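Local coordinates for protein Alpha/beta hydrolase (Pseudomonas aeruginosa PAO1, PDB 4R1D) that binds calcium and probably acts as a lipase (Tle4) of the H2 type VI secretion system, with Tli4 as its inhibitory partner in self-protection, at residues A[113-119]-A[132-138]; A[202-206]-A[229-234]; A[274-280]-A[424-430]. Residue numbers count along the deposited sequence, not the author numbering.

Overall arrangement
The three contacts come in series along one alpha/beta-hydrolase chain. Interactions 1 and 2 adjoin, with centres about 14 Å apart: Cys206 N lies 2.8 Å from Arg134 O and Trp136 NE1 3.0 Å from Val204 O, so the turn of interaction 1 borders strand 201-206. That strand carries Phe202 and Asp203, calcium ligands together with Glu152 and Asp156; the Trp136 side chain is about 8 Å from the ion. Interaction 3 lies farther into the same parallel sheet, where 274-280 pairs with 427-432. Its centre is about 19 Å from that of interaction 2 (nearest atoms about 8 Å) and about 24 Å from that of interaction 1.

Interaction 1. Residues A[113-119]-A[132-138]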
loop_
_atom_site.group_PDB
_atom_site.type_symbol
_atom_site.label_atom_id
_atom_site.label_comp_id
_atom_site.label_asym_id
_atom_site.label_seq_id
_atom_site.Cartn_x
_atom_site.Cartn_y
_atom_site.Cartn_z
ATOM N N VAL A 113 -0.180 -7.987 -4.464
ATOM C CA VAL A 113 0.178 -8.719 -3.255
ATOM C C VAL A 113 1.331 -9.690 -3.493
ATOM O O VAL A 113 1.359 -10.394 -4.505
ATOM C CB VAL A 113 -1.017 -9.505 -2.720
ATOM C CG1 VAL A 113 -0.593 -10.390 -1.547
ATOM C CG2 VAL A 113 -2.127 -8.538 -2.325
ATOM N N ASP A 114 2.276 -9.708 -2.557
ATOM C CA ASP A 114 3.422 -10.619 -2.579
ATOM C C ASP A 114 3.287 -11.560 -1.391
ATOM O O ASP A 114 3.393 -11.127 -0.245
ATOM C CB ASP A 114 4.737 -9.828 -2.475
ATOM C CG ASP A 114 5.978 -10.724 -2.456
ATOM O OD1 ASP A 114 5.843 -11.962 -2.596
ATOM O OD2 ASP A 114 7.101 -10.185 -2.319
ATOM N N ASP A 115 3.054 -12.841 -1.667
ATOM C CA ASP A 115 2.843 -13.820 -0.605
ATOM C C ASP A 115 4.114 -14.540 -0.165
ATOM O O ASP A 115 4.051 -15.522 0.580
ATOM C CB ASP A 115 1.758 -14.834 -1.000
ATOM C CG ASP A 115 2.187 -15.755 -2.126
ATOM O OD1 ASP A 115 3.279 -15.541 -2.708
ATOM O OD2 ASP A 115 1.420 -16.703 -2.425
ATOM N N GLN A 116 5.268 -14.043 -0.612
ATOM C CA GLN A 116 6.534 -14.715 -0.351
ATOM C C GLN A 116 7.340 -14.101 0.792
ATOM O O GLN A 116 8.555 -14.289 0.880
ATOM C CB GLN A 116 7.363 -14.771 -1.643
ATOM C CG GLN A 116 6.642 -15.518 -2.752
ATOM C CD GLN A 116 6.524 -17.006 -2.454
ATOM O OE1 GLN A 116 5.443 -17.593 -2.543
ATOM N NE2 GLN A 116 7.639 -17.619 -2.096
ATOM N N GLY A 117 6.658 -13.395 1.693
ATOM C CA GLY A 117 7.311 -12.873 2.878
ATOM C C GLY A 117 7.638 -13.956 3.891
ATOM O O GLY A 117 7.213 -15.111 3.756
ATOM N N THR A 118 8.391 -13.576 4.918
ATOM C CA THR A 118 8.783 -14.504 5.970
ATOM C C THR A 118 7.565 -14.840 6.826
ATOM O O THR A 118 6.654 -14.031 6.953
ATOM C CB THR A 118 9.858 -13.891 6.868
ATOM O OG1 THR A 118 9.377 -12.647 7.395
ATOM C CG2 THR A 118 11.150 -13.660 6.077
ATOM N N ILE A 119 7.569 -16.036 7.407
ATOM C CA ILE A 119 6.447 -16.529 8.202
ATOM C C ILE A 119 6.948 -17.086 9.520
ATOM O O ILE A 119 7.940 -17.816 9.556
ATOM C CB ILE A 119 5.700 -17.662 7.470
ATOM C CG1 ILE A 119 5.083 -17.144 6.168
ATOM C CG2 ILE A 119 4.620 -18.278 8.377
ATOM C CD1 ILE A 119 4.378 -18.217 5.334
ATOM N N ARG A 132 2.168 -20.837 4.444
ATOM C CA ARG A 132 2.390 -20.132 3.182
ATOM C C ARG A 132 1.158 -20.254 2.276
ATOM O O ARG A 132 0.680 -19.269 1.712
ATOM C CB ARG A 132 3.651 -20.674 2.495
ATOM C CG ARG A 132 3.897 -20.192 1.081
ATOM C CD ARG A 132 4.958 -19.109 1.009
ATOM N NE ARG A 132 6.069 -19.260 1.957
ATOM C CZ ARG A 132 6.628 -18.215 2.559
ATOM N NH1 ARG A 132 6.161 -17.000 2.290
ATOM N NH2 ARG A 132 7.622 -18.360 3.424
ATOM N N LEU A 133 0.628 -21.467 2.149
ATOM C CA LEU A 133 -0.591 -21.677 1.375
ATOM C C LEU A 133 -1.743 -20.856 1.933
ATOM O O LEU A 133 -2.594 -20.375 1.179
ATOM C CB LEU A 133 -0.975 -23.155 1.351
ATOM C CG LEU A 133 -0.135 -23.969 0.368
ATOM C CD1 LEU A 133 -0.403 -25.467 0.536
ATOM C CD2 LEU A 133 -0.395 -23.518 -1.067
ATOM N N ARG A 134 -1.768 -20.705 3.252
ATOM C CA ARG A 134 -2.813 -19.911 3.905
ATOM C C ARG A 134 -2.576 -18.410 3.731
ATOM O O ARG A 134 -3.373 -17.606 4.211
ATOM C CB ARG A 134 -2.885 -20.209 5.402
ATOM C CG ARG A 134 -3.157 -21.657 5.771
ATOM C CD ARG A 134 -4.623 -21.977 5.809
ATOM N NE ARG A 134 -4.839 -23.217 6.556
ATOM C CZ ARG A 134 -4.950 -23.269 7.878
ATOM N NH1 ARG A 134 -4.881 -22.143 8.591
ATOM N NH2 ARG A 134 -5.129 -24.441 8.488
ATOM N N GLY A 135 -1.467 -18.039 3.092
ATOM C CA GLY A 135 -1.177 -16.637 2.809
ATOM C C GLY A 135 -0.543 -15.831 3.935
ATOM O O GLY A 135 -0.486 -14.593 3.880
ATOM N N TRP A 136 -0.039 -16.510 4.955
ATOM C CA TRP A 136 0.494 -15.792 6.108
ATOM C C TRP A 136 1.771 -15.012 5.776
ATOM O O TRP A 136 2.183 -14.152 6.546
ATOM C CB TRP A 136 0.765 -16.740 7.273
ATOM C CG TRP A 136 -0.461 -17.378 7.875
ATOM C CD1 TRP A 136 -1.706 -17.509 7.314
ATOM C CD2 TRP A 136 -0.533 -17.988 9.161
ATOM N NE1 TRP A 136 -2.553 -18.156 8.196
ATOM C CE2 TRP A 136 -1.852 -18.460 9.333
ATOM C CE3 TRP A 136 0.391 -18.174 10.190
ATOM C CZ2 TRP A 136 -2.264 -19.116 10.493
ATOM C CZ3 TRP A 136 -0.022 -18.822 11.344
ATOM C CH2 TRP A 136 -1.336 -19.287 11.482
ATOM N N GLY A 137 2.385 -15.313 4.628
ATOM C CA GLY A 137 3.580 -14.604 4.208
ATOM C C GLY A 137 3.247 -13.361 3.400
ATOM O O GLY A 137 4.124 -12.746 2.804
ATOM N N LYS A 138 1.970 -13.006 3.364
ATOM C CA LYS A 138 1.522 -11.811 2.652
ATOM C C LYS A 138 1.638 -10.550 3.488
ATOM O O LYS A 138 1.554 -9.448 2.950
ATOM C CB LYS A 138 0.046 -11.939 2.294
ATOM C CG LYS A 138 -0.279 -12.902 1.182
ATOM C CD LYS A 138 -1.777 -13.104 1.131
ATOM C CE LYS A 138 -2.162 -14.230 0.165
ATOM N NZ LYS A 138 -3.644 -14.404 0.093
HETATM O O HOH W 1 1.963 -16.773 2.152
HETATM O O HOH W 2 -0.426 -17.768 -0.587
#
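The two segments do not pair as strands; after Val113, the end of strand 111-113, the chain loops against the C-terminal end of helix 128-133 and the turn after it, with CA atoms of Asp115 and Lys138 4.0 Å apart and those of Gly117 and Gly137 4.3 Å. The helix closes in a Schellman motif, with Gly135 at positive phi, and the chain then presents the Gly137 carbonyl: Gly117 N donates to Gly137 O at 2.8 Å. A CB on Gly117 would clash with Gly137 O, and one on Gly137 with Asp115 O and Gly117 O. On the loop side, Asp114 makes an Asx turn, OD1 accepting from Gln116 N at 2.9 Å, while its OD2 forms a salt bridge with Arg73.

Arg132 reaches across. NH1 donates to Gly117 O at 2.6 Å and to Asp115 O at 3.1 Å, both near the guanidinium plane, and Ile119 CD1 covers one face, 3.6 Å from CZ. Ile119 CG1 also rests 3.5 Å from Gly137 CA. Farther along, Lys138 CG packs against both Val113 CG1 (3.7 Å) and Asp115 CB (3.6 Å), and its NZ goes on to Cys206 O. Water 1 links Asp115 O, Arg132 O and Gly137 N; water 2 joins Asp115 OD2 to Arg132 O.

The loop is thus held mainly through its backbone: an arginine and two waters satisfy main-chain polar groups, with glycines permitting the close approach.

Interaction 2. Residues A[202-206]-A[229-234]; sequences FDVWC and TVLPFY. With CA (calcium ion), chain C.
Build residues 202-206 as an extended strand and 229-234 as one and a half turns of helix 215-238, kinked at Pro232, whose ring nitrogen cannot bond to the turn before. The short axes pass 10.6 Å apart with N-to-C directions at 145°; the closest CA atoms are Trp205 and Val230, 7.4 Å. Asp203 and Trp205 point their CB atoms toward the helix.

Trp205 (chi1 m, chi2 76°) is the large bump. Val230 CG1 sits almost exactly over its five-membered ring, 3.8 Å from the centroid, a CH-pi contact, and Val230 CG2 comes 3.8 Å from CE3. The far rim fits against Phe233 (chi1 t), an offset edge-to-face pair (Trp205 edge toward Phe233 face) with centroids 5.5 Å apart, planes at 61°, and Trp205 CZ2 3.8 Å from Phe233 CD2. Tyr234 (chi1 m) reaches back into the hollow between Asp203 and the indole: its OH accepts from Trp205 NE1 at 2.9 Å and donates to Asp203 OD2 at a very short 2.5 Å.

Asp203 (chi1 m) bridges to the metal: OD1 binds calcium at 2.5 Å beside Phe202 O at 2.4 Å and two waters, with Glu152 and Asp156 also ligands.

Arg134 makes a cation-pi contact with Trp205 from the side opposite Val230. Phe202, Val204 and Cys206 face helix 141-155, while strand 48-54 hydrogen-bonds alongside; helix 215-238 is the main helix of the beta-alpha-beta crossover to strand 250-255.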
loop_
_atom_site.group_PDB
_atom_site.type_symbol
_atom_site.label_atom_id
_atom_site.label_comp_id
_atom_site.label_asym_id
_atom_site.label_seq_id
_atom_site.Cartn_x
_atom_site.Cartn_y
_atom_site.Cartn_z
ATOM N N PHE A 202 -11.919 -24.588 12.546
ATOM C CA PHE A 202 -11.558 -23.243 12.129
ATOM C C PHE A 202 -10.172 -23.298 11.519
ATOM O O PHE A 202 -9.304 -23.993 12.025
ATOM C CB PHE A 202 -11.547 -22.295 13.322
ATOM C CG PHE A 202 -12.867 -22.193 14.033
ATOM C CD1 PHE A 202 -13.762 -21.180 13.719
ATOM C CD2 PHE A 202 -13.218 -23.112 15.014
ATOM C CE1 PHE A 202 -14.979 -21.081 14.376
ATOM C CE2 PHE A 202 -14.440 -23.020 15.674
ATOM C CZ PHE A 202 -15.314 -22.002 15.358
ATOM N N ASP A 203 -9.979 -22.574 10.426
ATOM C CA ASP A 203 -8.660 -22.392 9.816
ATOM C C ASP A 203 -8.509 -20.910 9.482
ATOM O O ASP A 203 -9.427 -20.312 8.917
ATOM C CB ASP A 203 -8.563 -23.158 8.498
ATOM C CG ASP A 203 -8.422 -24.660 8.681
ATOM O OD1 ASP A 203 -7.896 -25.112 9.718
ATOM O OD2 ASP A 203 -8.814 -25.395 7.750
ATOM N N VAL A 204 -7.361 -20.329 9.807
ATOM C CA VAL A 204 -7.142 -18.903 9.536
ATOM C C VAL A 204 -6.451 -18.706 8.190
ATOM O O VAL A 204 -5.350 -19.214 7.979
ATOM C CB VAL A 204 -6.267 -18.256 10.618
ATOM C CG1 VAL A 204 -6.070 -16.763 10.325
ATOM C CG2 VAL A 204 -6.897 -18.457 12.022
ATOM N N TRP A 205 -7.096 -17.950 7.303
ATOM C CA TRP A 205 -6.549 -17.627 5.990
ATOM C C TRP A 205 -6.266 -16.134 5.969
ATOM O O TRP A 205 -6.975 -15.365 6.605
ATOM C CB TRP A 205 -7.556 -17.972 4.892
ATOM C CG TRP A 205 -7.799 -19.441 4.779
ATOM C CD1 TRP A 205 -8.554 -20.211 5.616
ATOM C CD2 TRP A 205 -7.287 -20.323 3.769
ATOM N NE1 TRP A 205 -8.550 -21.520 5.184
ATOM C CE2 TRP A 205 -7.771 -21.616 4.059
ATOM C CE3 TRP A 205 -6.463 -20.145 2.651
ATOM C CZ2 TRP A 205 -7.469 -22.725 3.267
ATOM C CZ3 TRP A 205 -6.158 -21.248 1.864
ATOM C CH2 TRP A 205 -6.656 -22.525 2.182
ATOM N N CYS A 206 -5.230 -15.731 5.246
ATOM C CA CYS A 206 -4.756 -14.353 5.308
ATOM C C CYS A 206 -5.061 -13.599 4.021
ATOM O O CYS A 206 -4.418 -13.831 2.993
ATOM C CB CYS A 206 -3.256 -14.332 5.552
ATOM S SG CYS A 206 -2.580 -12.675 5.845
ATOM N N THR A 229 -10.004 -19.095 -3.894
ATOM C CA THR A 229 -8.878 -19.789 -3.261
ATOM C C THR A 229 -9.292 -20.542 -2.007
ATOM O O THR A 229 -9.083 -21.754 -1.888
ATOM C CB THR A 229 -7.717 -18.828 -2.885
ATOM O OG1 THR A 229 -7.132 -18.280 -4.073
ATOM C CG2 THR A 229 -6.649 -19.580 -2.093
ATOM N N VAL A 230 -9.871 -19.826 -1.053
ATOM C CA VAL A 230 -10.212 -20.454 0.218
ATOM C C VAL A 230 -11.235 -21.580 0.079
ATOM O O VAL A 230 -10.978 -22.702 0.499
ATOM C CB VAL A 230 -10.712 -19.427 1.236
ATOM C CG1 VAL A 230 -11.056 -20.129 2.541
ATOM C CG2 VAL A 230 -9.642 -18.372 1.454
ATOM N N LEU A 231 -12.386 -21.295 -0.514
ATOM C CA LEU A 231 -13.450 -22.298 -0.532
ATOM C C LEU A 231 -13.091 -23.504 -1.412
ATOM O O LEU A 231 -13.353 -24.645 -1.028
ATOM C CB LEU A 231 -14.797 -21.687 -0.914
ATOM C CG LEU A 231 -15.314 -20.634 0.077
ATOM C CD1 LEU A 231 -16.669 -20.095 -0.349
ATOM C CD2 LEU A 231 -15.390 -21.199 1.485
ATOM N N PRO A 232 -12.459 -23.264 -2.575
ATOM C CA PRO A 232 -12.099 -24.434 -3.389
ATOM C C PRO A 232 -11.141 -25.391 -2.678
ATOM O O PRO A 232 -11.180 -26.592 -2.927
ATOM C CB PRO A 232 -11.452 -23.809 -4.626
ATOM C CG PRO A 232 -12.196 -22.509 -4.787
ATOM C CD PRO A 232 -12.378 -22.012 -3.349
ATOM N N PHE A 233 -10.289 -24.884 -1.795
ATOM C CA PHE A 233 -9.485 -25.804 -1.003
ATOM C C PHE A 233 -10.379 -26.798 -0.250
ATOM O O PHE A 233 -10.103 -27.996 -0.244
ATOM C CB PHE A 233 -8.565 -25.067 -0.023
ATOM C CG PHE A 233 -7.888 -25.983 0.965
ATOM C CD1 PHE A 233 -6.695 -26.615 0.642
ATOM C CD2 PHE A 233 -8.454 -26.230 2.208
ATOM C CE1 PHE A 233 -6.072 -27.467 1.543
ATOM C CE2 PHE A 233 -7.834 -27.084 3.116
ATOM C CZ PHE A 233 -6.641 -27.704 2.781
ATOM N N TYR A 234 -11.441 -26.308 0.389
ATOM C CA TYR A 234 -12.324 -27.191 1.157
ATOM C C TYR A 234 -13.176 -28.064 0.240
ATOM O O TYR A 234 -13.452 -29.222 0.564
ATOM C CB TYR A 234 -13.189 -26.405 2.152
ATOM C CG TYR A 234 -12.330 -25.751 3.198
ATOM C CD1 TYR A 234 -11.786 -26.494 4.239
ATOM C CD2 TYR A 234 -12.010 -24.403 3.117
ATOM C CE1 TYR A 234 -10.966 -25.904 5.185
ATOM C CE2 TYR A 234 -11.191 -23.812 4.051
ATOM C CZ TYR A 234 -10.677 -24.558 5.079
ATOM O OH TYR A 234 -9.861 -23.951 6.009
HETATM CA CA CA C . -7.253 -25.221 12.099
HETATM O O HOH W 3 -5.333 -26.576 11.047
HETATM O O HOH W 4 -8.449 -27.556 11.828
#

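Interaction 3. Residues A[274-280]-A[424-430]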
loop_
_atom_site.group_PDB
_atom_site.type_symbol
_atom_site.label_atom_id
_atom_site.label_comp_id
_atom_site.label_asym_id
_atom_site.label_seq_id
_atom_site.Cartn_x
_atom_site.Cartn_y
_atom_site.Cartn_z
ATOM N N VAL A 274 -20.405 -13.945 4.505
ATOM C CA VAL A 274 -19.821 -13.542 5.784
ATOM C C VAL A 274 -20.835 -13.671 6.919
ATOM O O VAL A 274 -21.900 -13.047 6.902
ATOM C CB VAL A 274 -19.201 -12.113 5.721
ATOM C CG1 VAL A 274 -18.788 -11.635 7.111
ATOM C CG2 VAL A 274 -18.004 -12.094 4.750
ATOM N N LEU A 275 -20.490 -14.495 7.905
ATOM C CA LEU A 275 -21.391 -14.800 9.017
ATOM C C LEU A 275 -21.375 -13.689 10.058
ATOM O O LEU A 275 -22.390 -13.410 10.713
ATOM C CB LEU A 275 -20.981 -16.118 9.679
ATOM C CG LEU A 275 -21.930 -16.720 10.713
ATOM C CD1 LEU A 275 -23.282 -17.005 10.064
ATOM C CD2 LEU A 275 -21.322 -17.990 11.279
ATOM N N GLY A 276 -20.218 -13.063 10.212
ATOM C CA GLY A 276 -20.038 -12.014 11.198
ATOM C C GLY A 276 -18.658 -11.400 11.056
ATOM O O GLY A 276 -17.813 -11.903 10.315
ATOM N N VAL A 277 -18.419 -10.308 11.771
ATOM C CA VAL A 277 -17.177 -9.571 11.594
ATOM C C VAL A 277 -16.606 -9.107 12.922
ATOM O O VAL A 277 -17.315 -8.539 13.756
ATOM C CB VAL A 277 -17.424 -8.337 10.727
ATOM C CG1 VAL A 277 -16.145 -7.527 10.568
ATOM C CG2 VAL A 277 -17.982 -8.762 9.349
ATOM N N VAL A 278 -15.316 -9.374 13.101
ATOM C CA VAL A 278 -14.513 -8.792 14.156
ATOM C C VAL A 278 -13.664 -7.672 13.556
ATOM O O VAL A 278 -12.958 -7.882 12.570
ATOM C CB VAL A 278 -13.597 -9.862 14.761
ATOM C CG1 VAL A 278 -12.450 -9.229 15.589
ATOM C CG2 VAL A 278 -14.427 -10.844 15.586
ATOM N N HIS A 279 -13.763 -6.482 14.137
ATOM C CA HIS A 279 -12.902 -5.355 13.783
ATOM C C HIS A 279 -11.988 -4.998 14.948
ATOM O O HIS A 279 -12.455 -4.801 16.082
ATOM C CB HIS A 279 -13.722 -4.088 13.506
ATOM C CG HIS A 279 -14.578 -4.135 12.278
ATOM N ND1 HIS A 279 -14.116 -4.553 11.047
ATOM C CD2 HIS A 279 -15.849 -3.708 12.078
ATOM C CE1 HIS A 279 -15.084 -4.431 10.153
ATOM N NE2 HIS A 279 -16.145 -3.918 10.752
ATOM N N GLY A 280 -10.701 -4.856 14.654
ATOM C CA GLY A 280 -9.737 -4.315 15.600
ATOM C C GLY A 280 -9.195 -2.984 15.101
ATOM O O GLY A 280 -8.827 -2.848 13.931
ATOM N N HIS A 424 -21.849 -4.591 9.317
ATOM C CA HIS A 424 -22.462 -5.909 9.369
ATOM C C HIS A 424 -23.261 -6.052 10.675
ATOM O O HIS A 424 -22.847 -5.564 11.723
ATOM C CB HIS A 424 -21.358 -6.968 9.277
ATOM C CG HIS A 424 -21.866 -8.356 9.051
ATOM N ND1 HIS A 424 -22.518 -9.077 10.029
ATOM C CD2 HIS A 424 -21.810 -9.160 7.961
ATOM C CE1 HIS A 424 -22.849 -10.262 9.550
ATOM N NE2 HIS A 424 -22.422 -10.343 8.300
ATOM N N SER A 425 -24.416 -6.706 10.609
ATOM C CA SER A 425 -25.287 -6.825 11.781
ATOM C C SER A 425 -24.685 -7.642 12.932
ATOM O O SER A 425 -25.164 -7.580 14.069
ATOM C CB SER A 425 -26.651 -7.402 11.375
ATOM O OG SER A 425 -26.511 -8.714 10.853
ATOM N N GLU A 426 -23.646 -8.418 12.647
ATOM C CA GLU A 426 -22.967 -9.165 13.702
ATOM C C GLU A 426 -21.516 -8.686 13.803
ATOM O O GLU A 426 -20.583 -9.421 13.493
ATOM C CB GLU A 426 -23.030 -10.667 13.429
ATOM C CG GLU A 426 -24.450 -11.165 13.107
ATOM C CD GLU A 426 -25.400 -11.057 14.305
ATOM O OE1 GLU A 426 -24.921 -10.981 15.451
ATOM O OE2 GLU A 426 -26.628 -11.059 14.094
ATOM N N THR A 427 -21.348 -7.442 14.236
ATOM C CA THR A 427 -20.036 -6.824 14.290
ATOM C C THR A 427 -19.559 -6.704 15.730
ATOM O O THR A 427 -20.273 -6.167 16.593
ATOM C CB THR A 427 -20.053 -5.422 13.637
ATOM O OG1 THR A 427 -20.240 -5.553 12.223
ATOM C CG2 THR A 427 -18.737 -4.717 13.887
ATOM N N TYR A 428 -18.358 -7.217 15.983
ATOM C CA TYR A 428 -17.718 -7.126 17.295
ATOM C C TYR A 428 -16.442 -6.323 17.130
ATOM O O TYR A 428 -15.477 -6.778 16.512
ATOM C CB TYR A 428 -17.408 -8.532 17.830
ATOM C CG TYR A 428 -18.663 -9.336 18.110
ATOM C CD1 TYR A 428 -19.440 -9.858 17.070
ATOM C CD2 TYR A 428 -19.083 -9.549 19.417
ATOM C CE1 TYR A 428 -20.614 -10.577 17.342
ATOM C CE2 TYR A 428 -20.237 -10.265 19.689
ATOM C CZ TYR A 428 -20.996 -10.766 18.667
ATOM O OH TYR A 428 -22.133 -11.471 18.990
ATOM N N ALA A 429 -16.442 -5.102 17.648
ATOM C CA ALA A 429 -15.334 -4.192 17.404
ATOM C C ALA A 429 -14.538 -3.944 18.687
ATOM O O ALA A 429 -15.106 -3.912 19.772
ATOM C CB ALA A 429 -15.876 -2.880 16.863
ATOM N N HIS A 430 -13.224 -3.770 18.560
ATOM C CA HIS A 430 -12.417 -3.305 19.688
ATOM C C HIS A 430 -11.454 -2.218 19.203
ATOM O O HIS A 430 -11.087 -2.172 18.030
ATOM C CB HIS A 430 -11.669 -4.462 20.384
ATOM C CG HIS A 430 -10.660 -5.140 19.506
ATOM N ND1 HIS A 430 -10.977 -6.218 18.704
ATOM C CD2 HIS A 430 -9.351 -4.872 19.282
ATOM C CE1 HIS A 430 -9.901 -6.588 18.027
ATOM N NE2 HIS A 430 -8.904 -5.786 18.356
HETATM O O HOH W 5 -18.884 -4.518 10.120
#
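Val274 opens the strand by offering its carbonyl: His424 NE2 donates to Val274 O at 3.1 Å, before the partner has become a strand. The other ring nitrogen of His424, ND1, accepts from Glu426 N at 2.9 Å, so the imidazole ties the turn before strand 427-432 to the start of strand 274-280. At Leu275 the carbonyl still lies by that ring, O to His424 CE1 3.4 Å, while the side chain goes to Ile555 of helix 542-556. Gly276 slips its CA over the face of the imidazole, 4.1 Å from the centroid, a CH-pi contact.

Regular parallel pairing begins at Val277, opposite Thr427. Val277 N donates to Glu426 O at 2.9 Å, and its O accepts from Tyr428 N at 2.8 Å; Val277 CG2 packs 3.8 Å from His424 CB. Val278 pairs with Tyr428 on the opposite face. Next, His279 N donates to Tyr428 O at 2.9 Å and its O accepts from His430 N at 2.8 Å. The His279 ring shares a face with Thr427 and Ala429, CD2 lying 3.6 Å from Thr427 CG2; ND1 bonds to Thr254, and NE2 meets water 5, which also joins His424 N and Thr427 OG1. Gly280 ends the run under the His430 ring, its CA 3.5 Å from the centroid, where a CB would clash with NE2.

The pairing joins two neighbouring interior strands of the parallel sheet. The 143 residues between the segments may include a cap, which alpha/beta hydrolases often carry here. Backbone bonds set the register, and two histidine rings over glycines finish its ends.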